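Local atomic coordinates of endoglucanase A (Clostridium longisporum, PDB entry 6Q1I), a protein that hydrolyses internal beta-1,4-glucosidic linkages in barley beta-glucan, lichenan and carboxymethylcellulose, also attacks xylan, and prefers the longer cellooligosaccharides. Residues P123-E128 and S177-N182; K58-K63 and S336-Y341; Y109-T114 and H152-T157; M206-A211 and A231-Y236. All coordinates share one frame; numbering follows the deposited sequence.

All four contacts belong to the family 5 catalytic domain, a (beta/alpha)8 barrel. Interactions 3 and 4 lie in the barrel wall, their centres 14 Å apart: one pairs strands 109-113 and 153-156, the other strands 204-208 and 229-234, and Thr-157 packs on Met-206 and Pro-207 where the two meet. Interaction 1 sits further out, on helix 175-194, which links these strand pairs in sequence and touches interaction 4 through Ser-177 and Tyr-209. Interaction 2 lies across the chain's centre, 40 Å from interaction 1 between centres. Its segments bracket all the others in sequence, tying the first part of the barrel to the last.

Interaction 1: residues P123-E128 and S177-N182; sequences PTYAKE and SRDVVN
Pro-123 lies against Ser-177, Val-180 and Val-181, fitting the loop that follows strand 109-113 of the (beta/alpha)8 barrel to the side of helix 175-194. Its ring carbon CB touches Val-181 CG2 at 3.8 Å, while Val-180 CG1 comes up to Pro-123 CA at 3.5 Å. The carbonyl O of Pro-123 is buried with no hydrogen-bond partner in the model; it lies against Ser-177, 3.1 Å from CB, and makes a CA-H...O contact with CA. Ser-177 OG is engaged by Thr-174 instead.

Thr-124 turns its side chain away from the helix and organises its own loop: OG1 accepts from the backbone N of Lys-127 in an ST motif. Next comes Tyr-125, whose backbone N is held by Glu-176. With CG beside its own backbone N (chi1 -64°), the ring reaches over to the helix, and CD1 approaches Val-180 CG2 at 3.5 Å. Val-180 thus has one methyl on the proline and the other on the tyrosine. The phenol OH of Tyr-125 donates to the anti lone pair of Asp-179 OD2 at 2.7 Å, the oxygen lying in the ring plane and the carboxylate turned 75° to it. The second partner of OD2 is Lys-183, in a salt bridge that would favour the charged carboxylate.

Glu-128, the first residue of helix 128-145, adds a looser touch, its OE1 lying 4.2 Å from Val-180 CG2.

Interaction 2: residues K58-K63 and S336-Y341; sequences KAMIDK and STLNWY
Met-60 and Leu-338 mark the closest backbone approach, their CA atoms 6.7 Å apart, where the first turns of helix 58-67 face an irregular loop. Leu-338 has left-handed helical backbone angles (64°/17°). Just ahead of it, Thr-337 OG1 accepts from the N of Asn-339 to form an ST turn.

Leu-338 points its side chain at the helix and divides its two methyls between neighbouring residues. CD1 rests on Ala-59 CB at 4.0 Å, and CD2 meets Met-60 CG at 3.8 Å, the methionine crossing the leucine at about a right angle.

One turn on, Lys-63 leaves the helix with CG anti to its backbone N, then bends at chi2 (85°), which brings its end to the Leu-338 carbonyl. Its NZ gives the carbonyl O of Leu-338 a weak hydrogen bond of 3.0 Å and a water a closer one of 2.6 Å; that water is weakly bonded in turn to Asn-339 OD1. The aliphatic part of the lysine runs obliquely past the indole of Trp-340, CE coming within 3.7 Å of NE1. The same indole packs on Ile-64 and Ala-67 of the helix and makes a cation-pi contact with Lys-346.

This surface contact, away from the probable catalytic residues, joins the helix after the first strand to the loop after the eighth, a seam between first and last units found where a (beta/alpha)8 barrel closes on itself.

Interaction 3: residues Y109-T114 and H152-T157; sequences YVILNT and HLIFET
Val-110 and Leu-112 exchange four backbone hydrogen bonds with the chain from His-152 to Glu-156, pairing adjacent parallel strands of the (beta/alpha)8 barrel in a beta-alpha-beta unit. Val-110 N binds His-152 O and its O takes Ile-154 N, both at 2.8 Å; Leu-112 repeats the pattern with Ile-154 O and Glu-156 N. Past the strands, Thr-114 OG1 donates to Thr-157 O at 2.8 Å.

Asn-113 and Glu-156 lie side by side, and ND2 reaches OE2 at 3.2 Å from above the carboxylate plane. Each is held further: OE2 by a salt bridge to Arg-73, ND2 by His-115 ND1, the amide OD1 by the N of Thr-76. Asn-113 is about 6 Å, side chain to side chain, from Gln-284, the altered residue at the probable nucleophile position.

Ile-111 CG2 touches Glu-156 OE1 at 3.5 Å on that face. On the other, Val-110 CG1 meets Leu-153 CD1 at 3.7 Å. At the strand starts, Tyr-109 and His-152 form an offset stack, planes 20° apart, with CD2 of the histidine 3.5 Å above the centre of the phenol ring.

Interaction 4: residues M206-A211 and A231-Y236; sequences MPTYAA and ASVHAY
Pro-207 and Ser-232 lie level, CA atoms 4.3 Å apart, as strands 206-208 and 231-234 run parallel but strongly twisted, at 53° to each other. Ser-232 N donates to Met-206 O at 2.9 Å, and Ser-232 O returns only a weak bond from Thr-208 N. The chain then makes a type II turn from Thr-208 to Ala-211, closed by Ala-211 N on Thr-208 O. That turn swings Ala-211 back against the second strand: its O accepts from His-234 N in an almost straight bond of 2.8 Å.

Ser-232 CB packs on Met-206 O, and Val-233 CG1 stands near Thr-208 OG1, which is hydrogen-bonded to Ser-212 O. The distinctive meeting is a CH-pi contact in which Ala-211 CB sits over the centre of the His-234 imidazole, 3.6 Å from its centroid. This methyl backs one face of the ring, while ND1 is hydrogen-bonded to Gln-160, the altered residue at the probable proton-donor position. The His-234 side chain is also about 3 Å from that of Gln-284, which places the contact at the probable active site.

Outside the strand pair, helix 175-194 covers Met-206 through Asn-185 and Leu-189, Phe-273 of helix 256-275 packs on Thr-208 and Ala-231, and strand 280-285 continues the sheet beyond Val-233.

Interaction 1: residues P123-E128 and S177-N182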
loop_
_atom_site.group_PDB
_atom_site.type_symbol
_atom_site.label_atom_id
_atom_site.label_comp_id
_atom_site.label_asym_id
_atom_site.label_seq_id
_atom_site.Cartn_x
_atom_site.Cartn_y
_atom_site.Cartn_z
ATOM N N PRO A 123 -16.941 -4.682 -6.499
ATOM C CA PRO A 123 -16.733 -6.125 -6.761
ATOM C C PRO A 123 -18.011 -6.949 -6.635
ATOM O O PRO A 123 -18.197 -7.739 -5.701
ATOM C CB PRO A 123 -15.677 -6.495 -5.715
ATOM C CG PRO A 123 -16.006 -5.598 -4.536
ATOM C CD PRO A 123 -16.491 -4.296 -5.143
ATOM N N THR A 124 -18.911 -6.773 -7.605
ATOM C CA THR A 124 -20.105 -7.595 -7.733
ATOM C C THR A 124 -20.210 -8.110 -9.161
ATOM O O THR A 124 -19.699 -7.503 -10.104
ATOM C CB THR A 124 -21.390 -6.813 -7.424
ATOM O OG1 THR A 124 -21.543 -5.771 -8.391
ATOM C CG2 THR A 124 -21.350 -6.219 -6.030
ATOM N N TYR A 125 -20.903 -9.241 -9.315
ATOM C CA TYR A 125 -21.147 -9.760 -10.655
ATOM C C TYR A 125 -21.921 -8.756 -11.500
ATOM O O TYR A 125 -21.672 -8.647 -12.702
ATOM C CB TYR A 125 -21.891 -11.098 -10.600
ATOM C CG TYR A 125 -21.115 -12.223 -9.944
ATOM C CD1 TYR A 125 -19.760 -12.403 -10.190
ATOM C CD2 TYR A 125 -21.746 -13.116 -9.090
ATOM C CE1 TYR A 125 -19.052 -13.417 -9.593
ATOM C CE2 TYR A 125 -21.046 -14.141 -8.486
ATOM C CZ TYR A 125 -19.702 -14.292 -8.744
ATOM O OH TYR A 125 -19.003 -15.315 -8.138
ATOM N N ALA A 126 -22.816 -7.982 -10.881
ATOM C CA ALA A 126 -23.619 -7.024 -11.635
ATOM C C ALA A 126 -22.791 -5.866 -12.182
ATOM O O ALA A 126 -23.174 -5.262 -13.190
ATOM C CB ALA A 126 -24.737 -6.469 -10.756
ATOM N N LYS A 127 -21.677 -5.521 -11.534
ATOM C CA LYS A 127 -20.857 -4.404 -11.982
ATOM C C LYS A 127 -19.647 -4.833 -12.795
ATOM O O LYS A 127 -18.986 -3.978 -13.385
ATOM C CB LYS A 127 -20.400 -3.576 -10.781
ATOM C CG LYS A 127 -21.518 -2.782 -10.136
ATOM C CD LYS A 127 -21.940 -1.625 -11.005
ATOM C CE LYS A 127 -23.008 -0.792 -10.326
ATOM N NZ LYS A 127 -23.323 0.416 -11.130
ATOM N N GLU A 128 -19.368 -6.131 -12.865
ATOM C CA GLU A 128 -18.150 -6.605 -13.514
ATOM C C GLU A 128 -18.021 -6.101 -14.951
ATOM O O GLU A 128 -16.923 -5.740 -15.389
ATOM C CB GLU A 128 -18.139 -8.131 -13.469
ATOM C CG GLU A 128 -16.814 -8.749 -13.689
ATOM C CD GLU A 128 -16.790 -10.262 -13.453
ATOM O OE1 GLU A 128 -17.768 -10.886 -12.946
ATOM O OE2 GLU A 128 -15.739 -10.835 -13.786
ATOM N N SER A 177 -18.097 -11.410 -3.887
ATOM C CA SER A 177 -17.219 -10.250 -3.987
ATOM C C SER A 177 -15.746 -10.641 -3.869
ATOM O O SER A 177 -14.895 -10.009 -4.503
ATOM C CB SER A 177 -17.623 -9.172 -2.977
ATOM O OG SER A 177 -17.630 -9.637 -1.644
ATOM N N ARG A 178 -15.424 -11.683 -3.092
ATOM C CA ARG A 178 -14.046 -12.176 -3.076
ATOM C C ARG A 178 -13.658 -12.769 -4.429
ATOM O O ARG A 178 -12.531 -12.571 -4.900
ATOM C CB ARG A 178 -13.822 -13.155 -1.920
ATOM C CG ARG A 178 -13.980 -12.511 -0.542
ATOM C CD ARG A 178 -13.597 -13.439 0.621
ATOM N NE ARG A 178 -14.426 -14.638 0.707
ATOM C CZ ARG A 178 -15.566 -14.737 1.388
ATOM N NH1 ARG A 178 -16.045 -13.725 2.096
ATOM N NH2 ARG A 178 -16.237 -15.884 1.381
ATOM N N ASP A 179 -14.587 -13.466 -5.082
ATOM C CA ASP A 179 -14.357 -13.949 -6.442
ATOM C C ASP A 179 -14.101 -12.784 -7.395
ATOM O O ASP A 179 -13.131 -12.797 -8.162
ATOM C CB ASP A 179 -15.577 -14.768 -6.875
ATOM C CG ASP A 179 -15.427 -15.399 -8.245
ATOM O OD1 ASP A 179 -14.305 -15.778 -8.628
ATOM O OD2 ASP A 179 -16.465 -15.533 -8.930
ATOM N N VAL A 180 -14.940 -11.744 -7.338
ATOM C CA VAL A 180 -14.780 -10.634 -8.276
ATOM C C VAL A 180 -13.477 -9.874 -8.024
ATOM O O VAL A 180 -12.820 -9.440 -8.974
ATOM C CB VAL A 180 -16.015 -9.721 -8.294
ATOM C CG1 VAL A 180 -15.784 -8.504 -9.189
ATOM C CG2 VAL A 180 -17.244 -10.503 -8.778
ATOM N N VAL A 181 -13.060 -9.722 -6.762
ATOM C CA VAL A 181 -11.759 -9.103 -6.502
ATOM C C VAL A 181 -10.649 -9.887 -7.196
ATOM O O VAL A 181 -9.758 -9.308 -7.820
ATOM C CB VAL A 181 -11.504 -8.946 -4.992
ATOM C CG1 VAL A 181 -10.033 -8.591 -4.737
ATOM C CG2 VAL A 181 -12.409 -7.881 -4.418
ATOM N N ASN A 182 -10.678 -11.222 -7.086
ATOM C CA ASN A 182 -9.683 -12.028 -7.786
ATOM C C ASN A 182 -9.737 -11.792 -9.293
ATOM O O ASN A 182 -8.698 -11.724 -9.954
ATOM C CB ASN A 182 -9.895 -13.520 -7.506
ATOM C CG ASN A 182 -9.407 -13.942 -6.138
ATOM O OD1 ASN A 182 -8.341 -13.526 -5.682
ATOM N ND2 ASN A 182 -10.169 -14.814 -5.497
#

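Interaction 2: residues K58-K63 and S336-Y341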
loop_
_atom_site.group_PDB
_atom_site.type_symbol
_atom_site.label_atom_id
_atom_site.label_comp_id
_atom_site.label_asym_id
_atom_site.label_seq_id
_atom_site.Cartn_x
_atom_site.Cartn_y
_atom_site.Cartn_z
ATOM N N LYS A 58 11.649 16.390 -3.655
ATOM C CA LYS A 58 12.660 15.349 -3.557
ATOM C C LYS A 58 13.316 15.348 -2.182
ATOM O O LYS A 58 13.706 14.288 -1.679
ATOM C CB LYS A 58 13.694 15.470 -4.676
ATOM C CG LYS A 58 14.621 14.259 -4.723
ATOM C CD LYS A 58 15.492 14.220 -5.959
ATOM C CE LYS A 58 16.378 12.981 -5.988
ATOM N NZ LYS A 58 17.391 12.974 -4.901
ATOM N N ALA A 59 13.436 16.518 -1.551
ATOM C CA ALA A 59 14.032 16.576 -0.220
ATOM C C ALA A 59 13.253 15.737 0.789
ATOM O O ALA A 59 13.852 15.162 1.704
ATOM C CB ALA A 59 14.138 18.027 0.246
ATOM N N MET A 60 11.927 15.657 0.655
ATOM C CA MET A 60 11.163 14.786 1.546
ATOM C C MET A 60 11.531 13.326 1.323
ATOM O O MET A 60 11.729 12.567 2.281
ATOM C CB MET A 60 9.667 14.968 1.303
ATOM C CG MET A 60 9.142 16.336 1.621
ATOM S SD MET A 60 7.468 16.535 1.006
ATOM C CE MET A 60 7.255 18.301 1.163
ATOM N N ILE A 61 11.625 12.922 0.057
ATOM C CA ILE A 61 11.992 11.553 -0.283
ATOM C C ILE A 61 13.403 11.242 0.204
ATOM O O ILE A 61 13.665 10.159 0.741
ATOM C CB ILE A 61 11.838 11.344 -1.802
ATOM C CG1 ILE A 61 10.401 11.639 -2.249
ATOM C CG2 ILE A 61 12.274 9.931 -2.196
ATOM C CD1 ILE A 61 9.319 10.881 -1.503
ATOM N N ASP A 62 14.334 12.188 0.018
ATOM C CA ASP A 62 15.697 12.011 0.497
ATOM C C ASP A 62 15.722 11.738 1.997
ATOM O O ASP A 62 16.518 10.923 2.470
ATOM C CB ASP A 62 16.525 13.271 0.241
ATOM C CG ASP A 62 16.743 13.592 -1.231
ATOM O OD1 ASP A 62 16.557 12.747 -2.134
ATOM O OD2 ASP A 62 17.175 14.746 -1.471
ATOM N N LYS A 63 14.891 12.450 2.765
ATOM C CA LYS A 63 14.857 12.249 4.209
ATOM C C LYS A 63 14.459 10.818 4.554
ATOM O O LYS A 63 15.038 10.204 5.457
ATOM C CB LYS A 63 13.879 13.246 4.826
ATOM C CG LYS A 63 13.880 13.282 6.332
ATOM C CD LYS A 63 14.965 14.187 6.884
ATOM C CE LYS A 63 14.960 14.127 8.391
ATOM N NZ LYS A 63 15.806 15.173 8.983
ATOM N N SER A 336 6.574 19.682 6.347
ATOM C CA SER A 336 6.866 21.105 6.235
ATOM C C SER A 336 8.212 21.468 6.848
ATOM O O SER A 336 8.870 22.392 6.360
ATOM C CB SER A 336 5.739 21.915 6.879
ATOM O OG SER A 336 4.542 21.793 6.118
ATOM N N THR A 337 8.641 20.778 7.907
ATOM C CA THR A 337 9.909 21.088 8.557
ATOM C C THR A 337 11.009 20.086 8.247
ATOM O O THR A 337 12.185 20.389 8.478
ATOM C CB THR A 337 9.737 21.117 10.082
ATOM O OG1 THR A 337 9.372 19.811 10.535
ATOM C CG2 THR A 337 8.673 22.127 10.497
ATOM N N LEU A 338 10.651 18.898 7.765
ATOM C CA LEU A 338 11.571 17.782 7.570
ATOM C C LEU A 338 12.165 17.274 8.883
ATOM O O LEU A 338 13.184 16.582 8.873
ATOM C CB LEU A 338 12.659 18.090 6.534
ATOM C CG LEU A 338 12.114 18.438 5.146
ATOM C CD1 LEU A 338 13.243 18.604 4.144
ATOM C CD2 LEU A 338 11.123 17.392 4.659
ATOM N N ASN A 339 11.552 17.622 10.011
ATOM C CA ASN A 339 11.791 16.959 11.283
ATOM C C ASN A 339 10.745 15.862 11.473
ATOM O O ASN A 339 9.719 15.838 10.801
ATOM C CB ASN A 339 11.688 17.962 12.439
ATOM C CG ASN A 339 12.774 19.025 12.407
ATOM O OD1 ASN A 339 13.908 18.769 12.004
ATOM N ND2 ASN A 339 12.426 20.229 12.846
ATOM N N TRP A 340 11.004 14.961 12.412
ATOM C CA TRP A 340 10.079 13.871 12.708
ATOM C C TRP A 340 9.094 14.302 13.784
ATOM O O TRP A 340 9.472 14.935 14.770
ATOM C CB TRP A 340 10.841 12.622 13.182
ATOM C CG TRP A 340 11.875 12.212 12.220
ATOM C CD1 TRP A 340 13.189 12.547 12.252
ATOM C CD2 TRP A 340 11.690 11.419 11.044
ATOM N NE1 TRP A 340 13.841 12.018 11.175
ATOM C CE2 TRP A 340 12.944 11.315 10.415
ATOM C CE3 TRP A 340 10.589 10.781 10.466
ATOM C CZ2 TRP A 340 13.129 10.611 9.236
ATOM C CZ3 TRP A 340 10.782 10.068 9.295
ATOM C CH2 TRP A 340 12.039 9.996 8.695
ATOM N N TYR A 341 7.821 13.960 13.587
ATOM C CA TYR A 341 6.845 14.125 14.656
ATOM C C TYR A 341 7.207 13.251 15.854
ATOM O O TYR A 341 7.029 13.658 17.008
ATOM C CB TYR A 341 5.450 13.724 14.166
ATOM C CG TYR A 341 4.824 14.607 13.115
ATOM C CD1 TYR A 341 4.434 15.908 13.405
ATOM C CD2 TYR A 341 4.591 14.117 11.837
ATOM C CE1 TYR A 341 3.846 16.703 12.436
ATOM C CE2 TYR A 341 3.998 14.899 10.869
ATOM C CZ TYR A 341 3.632 16.192 11.172
ATOM O OH TYR A 341 3.041 16.980 10.206
HETATM O O HOH W 1 15.447 15.694 11.490
#

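Interaction 3: residues Y109-T114 and H152-T157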
loop_
_atom_site.group_PDB
_atom_site.type_symbol
_atom_site.label_atom_id
_atom_site.label_comp_id
_atom_site.label_asym_id
_atom_site.label_seq_id
_atom_site.Cartn_x
_atom_site.Cartn_y
_atom_site.Cartn_z
ATOM N N TYR A 109 13.057 0.873 -3.656
ATOM C CA TYR A 109 11.943 0.162 -4.274
ATOM C C TYR A 109 10.716 1.058 -4.192
ATOM O O TYR A 109 10.527 1.784 -3.212
ATOM C CB TYR A 109 11.668 -1.179 -3.565
ATOM C CG TYR A 109 12.827 -2.123 -3.719
ATOM C CD1 TYR A 109 13.856 -2.145 -2.790
ATOM C CD2 TYR A 109 12.937 -2.935 -4.836
ATOM C CE1 TYR A 109 14.961 -2.958 -2.962
ATOM C CE2 TYR A 109 14.032 -3.756 -5.014
ATOM C CZ TYR A 109 15.042 -3.767 -4.078
ATOM O OH TYR A 109 16.137 -4.587 -4.271
ATOM N N VAL A 110 9.900 1.035 -5.237
ATOM C CA VAL A 110 8.704 1.861 -5.319
ATOM C C VAL A 110 7.527 0.955 -5.631
ATOM O O VAL A 110 7.580 0.173 -6.585
ATOM C CB VAL A 110 8.846 2.943 -6.402
ATOM C CG1 VAL A 110 7.537 3.678 -6.587
ATOM C CG2 VAL A 110 9.965 3.890 -6.023
ATOM N N ILE A 111 6.463 1.072 -4.845
ATOM C CA ILE A 111 5.194 0.411 -5.125
ATOM C C ILE A 111 4.237 1.477 -5.639
ATOM O O ILE A 111 3.909 2.422 -4.908
ATOM C CB ILE A 111 4.608 -0.252 -3.868
ATOM C CG1 ILE A 111 5.541 -1.309 -3.284
ATOM C CG2 ILE A 111 3.237 -0.832 -4.199
ATOM C CD1 ILE A 111 5.199 -1.693 -1.843
ATOM N N LEU A 112 3.786 1.330 -6.883
ATOM C CA LEU A 112 2.815 2.229 -7.499
ATOM C C LEU A 112 1.511 1.453 -7.668
ATOM O O LEU A 112 1.494 0.416 -8.341
ATOM C CB LEU A 112 3.329 2.705 -8.859
ATOM C CG LEU A 112 2.415 3.692 -9.590
ATOM C CD1 LEU A 112 2.327 5.027 -8.818
ATOM C CD2 LEU A 112 2.892 3.922 -11.019
ATOM N N ASN A 113 0.426 1.947 -7.072
ATOM C CA ASN A 113 -0.845 1.227 -7.070
ATOM C C ASN A 113 -1.936 2.025 -7.780
ATOM O O ASN A 113 -1.682 3.079 -8.368
ATOM C CB ASN A 113 -1.264 0.837 -5.644
ATOM C CG ASN A 113 -1.839 1.979 -4.843
ATOM O OD1 ASN A 113 -1.934 3.114 -5.317
ATOM N ND2 ASN A 113 -2.237 1.676 -3.603
ATOM N N THR A 114 -3.150 1.466 -7.785
ATOM C CA THR A 114 -4.375 2.255 -7.776
ATOM C C THR A 114 -4.905 2.233 -6.345
ATOM O O THR A 114 -4.731 1.244 -5.622
ATOM C CB THR A 114 -5.444 1.755 -8.763
ATOM O OG1 THR A 114 -6.063 0.558 -8.278
ATOM C CG2 THR A 114 -4.869 1.536 -10.152
ATOM N N HIS A 152 13.119 -2.127 -9.667
ATOM C CA HIS A 152 12.795 -1.455 -8.417
ATOM C C HIS A 152 11.377 -0.912 -8.399
ATOM O O HIS A 152 10.856 -0.632 -7.318
ATOM C CB HIS A 152 13.781 -0.343 -8.124
ATOM C CG HIS A 152 15.080 -0.841 -7.584
ATOM N ND1 HIS A 152 16.020 -1.461 -8.376
ATOM C CD2 HIS A 152 15.586 -0.835 -6.329
ATOM C CE1 HIS A 152 17.055 -1.809 -7.633
ATOM N NE2 HIS A 152 16.817 -1.440 -6.387
ATOM N N LEU A 153 10.741 -0.780 -9.561
ATOM C CA LEU A 153 9.346 -0.362 -9.635
ATOM C C LEU A 153 8.440 -1.591 -9.663
ATOM O O LEU A 153 8.546 -2.439 -10.563
ATOM C CB LEU A 153 9.099 0.531 -10.850
ATOM C CG LEU A 153 7.662 1.035 -10.989
ATOM C CD1 LEU A 153 7.259 1.898 -9.795
ATOM C CD2 LEU A 153 7.500 1.805 -12.286
ATOM N N ILE A 154 7.523 -1.642 -8.699
ATOM C CA ILE A 154 6.567 -2.721 -8.490
ATOM C C ILE A 154 5.182 -2.125 -8.686
ATOM O O ILE A 154 4.910 -1.029 -8.191
ATOM C CB ILE A 154 6.708 -3.224 -7.035
ATOM C CG1 ILE A 154 8.112 -3.770 -6.777
ATOM C CG2 ILE A 154 5.659 -4.274 -6.706
ATOM C CD1 ILE A 154 8.467 -3.821 -5.310
ATOM N N PHE A 155 4.308 -2.820 -9.412
ATOM C CA PHE A 155 2.925 -2.385 -9.559
ATOM C C PHE A 155 2.057 -3.104 -8.527
ATOM O O PHE A 155 2.324 -4.255 -8.182
ATOM C CB PHE A 155 2.377 -2.700 -10.955
ATOM C CG PHE A 155 3.019 -1.933 -12.087
ATOM C CD1 PHE A 155 3.639 -0.712 -11.897
ATOM C CD2 PHE A 155 2.954 -2.438 -13.377
ATOM C CE1 PHE A 155 4.204 -0.027 -12.969
ATOM C CE2 PHE A 155 3.497 -1.752 -14.441
ATOM C CZ PHE A 155 4.130 -0.550 -14.242
ATOM N N GLU A 156 1.005 -2.430 -8.056
ATOM C CA GLU A 156 0.013 -3.011 -7.149
ATOM C C GLU A 156 -1.366 -2.745 -7.743
ATOM O O GLU A 156 -1.756 -1.586 -7.904
ATOM C CB GLU A 156 0.165 -2.405 -5.744
ATOM C CG GLU A 156 -0.937 -2.782 -4.774
ATOM C CD GLU A 156 -0.898 -1.973 -3.487
ATOM O OE1 GLU A 156 0.188 -1.863 -2.889
ATOM O OE2 GLU A 156 -1.954 -1.421 -3.098
ATOM N N THR A 157 -2.097 -3.812 -8.088
ATOM C CA THR A 157 -3.272 -3.673 -8.952
ATOM C C THR A 157 -4.355 -2.792 -8.332
ATOM O O THR A 157 -4.933 -1.926 -9.006
ATOM C CB THR A 157 -3.859 -5.055 -9.249
ATOM O OG1 THR A 157 -4.105 -5.734 -8.011
ATOM C CG2 THR A 157 -2.917 -5.890 -10.139
#

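Interaction 4: residues M206-A211 and A231-Y236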
loop_
_atom_site.group_PDB
_atom_site.type_symbol
_atom_site.label_atom_id
_atom_site.label_comp_id
_atom_site.label_asym_id
_atom_site.label_seq_id
_atom_site.Cartn_x
_atom_site.Cartn_y
_atom_site.Cartn_z
ATOM N N MET A 206 -0.971 -7.775 -5.547
ATOM C CA MET A 206 -2.421 -7.719 -5.665
ATOM C C MET A 206 -3.032 -8.116 -4.335
ATOM O O MET A 206 -2.507 -9.024 -3.668
ATOM C CB MET A 206 -2.959 -8.623 -6.774
ATOM C CG MET A 206 -2.491 -10.058 -6.718
ATOM S SD MET A 206 -2.935 -10.995 -8.187
ATOM C CE MET A 206 -2.274 -9.993 -9.450
ATOM N N PRO A 207 -4.105 -7.449 -3.912
ATOM C CA PRO A 207 -4.624 -7.656 -2.560
ATOM C C PRO A 207 -5.693 -8.731 -2.453
ATOM O O PRO A 207 -6.365 -9.100 -3.423
ATOM C CB PRO A 207 -5.258 -6.297 -2.231
ATOM C CG PRO A 207 -5.759 -5.824 -3.567
ATOM C CD PRO A 207 -4.718 -6.272 -4.557
ATOM N N THR A 208 -5.843 -9.219 -1.226
ATOM C CA THR A 208 -7.063 -9.878 -0.812
ATOM C C THR A 208 -8.210 -8.863 -0.789
ATOM O O THR A 208 -8.008 -7.650 -0.914
ATOM C CB THR A 208 -6.889 -10.416 0.603
ATOM O OG1 THR A 208 -6.547 -9.310 1.437
ATOM C CG2 THR A 208 -5.799 -11.470 0.684
ATOM N N TYR A 209 -9.431 -9.359 -0.608
ATOM C CA TYR A 209 -10.566 -8.476 -0.372
ATOM C C TYR A 209 -10.256 -7.558 0.806
ATOM O O TYR A 209 -9.856 -8.016 1.885
ATOM C CB TYR A 209 -11.818 -9.318 -0.097
ATOM C CG TYR A 209 -13.077 -8.531 0.220
ATOM C CD1 TYR A 209 -14.072 -8.333 -0.738
ATOM C CD2 TYR A 209 -13.290 -8.015 1.489
ATOM C CE1 TYR A 209 -15.228 -7.622 -0.439
ATOM C CE2 TYR A 209 -14.437 -7.299 1.794
ATOM C CZ TYR A 209 -15.405 -7.112 0.829
ATOM O OH TYR A 209 -16.556 -6.406 1.123
ATOM N N ALA A 210 -10.423 -6.253 0.583
ATOM C CA ALA A 210 -10.163 -5.200 1.562
ATOM C C ALA A 210 -8.708 -5.158 2.023
ATOM O O ALA A 210 -8.388 -4.464 2.990
ATOM C CB ALA A 210 -11.096 -5.283 2.776
ATOM N N ALA A 211 -7.812 -5.857 1.331
ATOM C CA ALA A 211 -6.448 -6.090 1.803
ATOM C C ALA A 211 -6.427 -6.693 3.204
ATOM O O ALA A 211 -5.447 -6.560 3.941
ATOM C CB ALA A 211 -5.570 -4.846 1.718
ATOM N N ALA A 231 1.361 -11.265 -2.945
ATOM C CA ALA A 231 0.134 -10.939 -2.225
ATOM C C ALA A 231 0.319 -9.660 -1.406
ATOM O O ALA A 231 1.365 -9.460 -0.783
ATOM C CB ALA A 231 -0.235 -12.087 -1.290
ATOM N N SER A 232 -0.723 -8.827 -1.369
ATOM C CA SER A 232 -0.755 -7.598 -0.582
ATOM C C SER A 232 -1.794 -7.724 0.527
ATOM O O SER A 232 -2.972 -7.976 0.256
ATOM C CB SER A 232 -1.128 -6.408 -1.475
ATOM O OG SER A 232 -1.348 -5.244 -0.704
ATOM N N VAL A 233 -1.372 -7.503 1.774
ATOM C CA VAL A 233 -2.291 -7.314 2.887
ATOM C C VAL A 233 -1.900 -6.045 3.631
ATOM O O VAL A 233 -0.755 -5.590 3.574
ATOM C CB VAL A 233 -2.365 -8.516 3.861
ATOM C CG1 VAL A 233 -2.861 -9.758 3.151
ATOM C CG2 VAL A 233 -1.020 -8.781 4.514
ATOM N N HIS A 234 -2.882 -5.468 4.322
ATOM C CA HIS A 234 -2.681 -4.351 5.237
ATOM C C HIS A 234 -3.013 -4.855 6.630
ATOM O O HIS A 234 -3.979 -5.602 6.815
ATOM C CB HIS A 234 -3.566 -3.171 4.843
ATOM C CG HIS A 234 -3.269 -2.659 3.471
ATOM N ND1 HIS A 234 -4.086 -1.775 2.810
ATOM C CD2 HIS A 234 -2.248 -2.930 2.626
ATOM C CE1 HIS A 234 -3.591 -1.530 1.612
ATOM N NE2 HIS A 234 -2.472 -2.215 1.477
ATOM N N ALA A 235 -2.183 -4.493 7.607
ATOM C CA ALA A 235 -2.305 -5.104 8.934
ATOM C C ALA A 235 -1.923 -4.065 9.992
ATOM O O ALA A 235 -0.795 -4.015 10.502
ATOM C CB ALA A 235 -1.454 -6.369 9.039
ATOM N N TYR A 236 -2.901 -3.228 10.331
ATOM C CA TYR A 236 -2.774 -2.246 11.406
ATOM C C TYR A 236 -3.047 -2.986 12.712
ATOM O O TYR A 236 -4.118 -2.889 13.316
ATOM C CB TYR A 236 -3.758 -1.114 11.183
ATOM C CG TYR A 236 -3.457 -0.236 9.989
ATOM C CD1 TYR A 236 -3.987 -0.513 8.731
ATOM C CD2 TYR A 236 -2.655 0.887 10.121
ATOM C CE1 TYR A 236 -3.728 0.307 7.658
ATOM C CE2 TYR A 236 -2.400 1.712 9.059
ATOM C CZ TYR A 236 -2.927 1.422 7.826
ATOM O OH TYR A 236 -2.678 2.268 6.774
#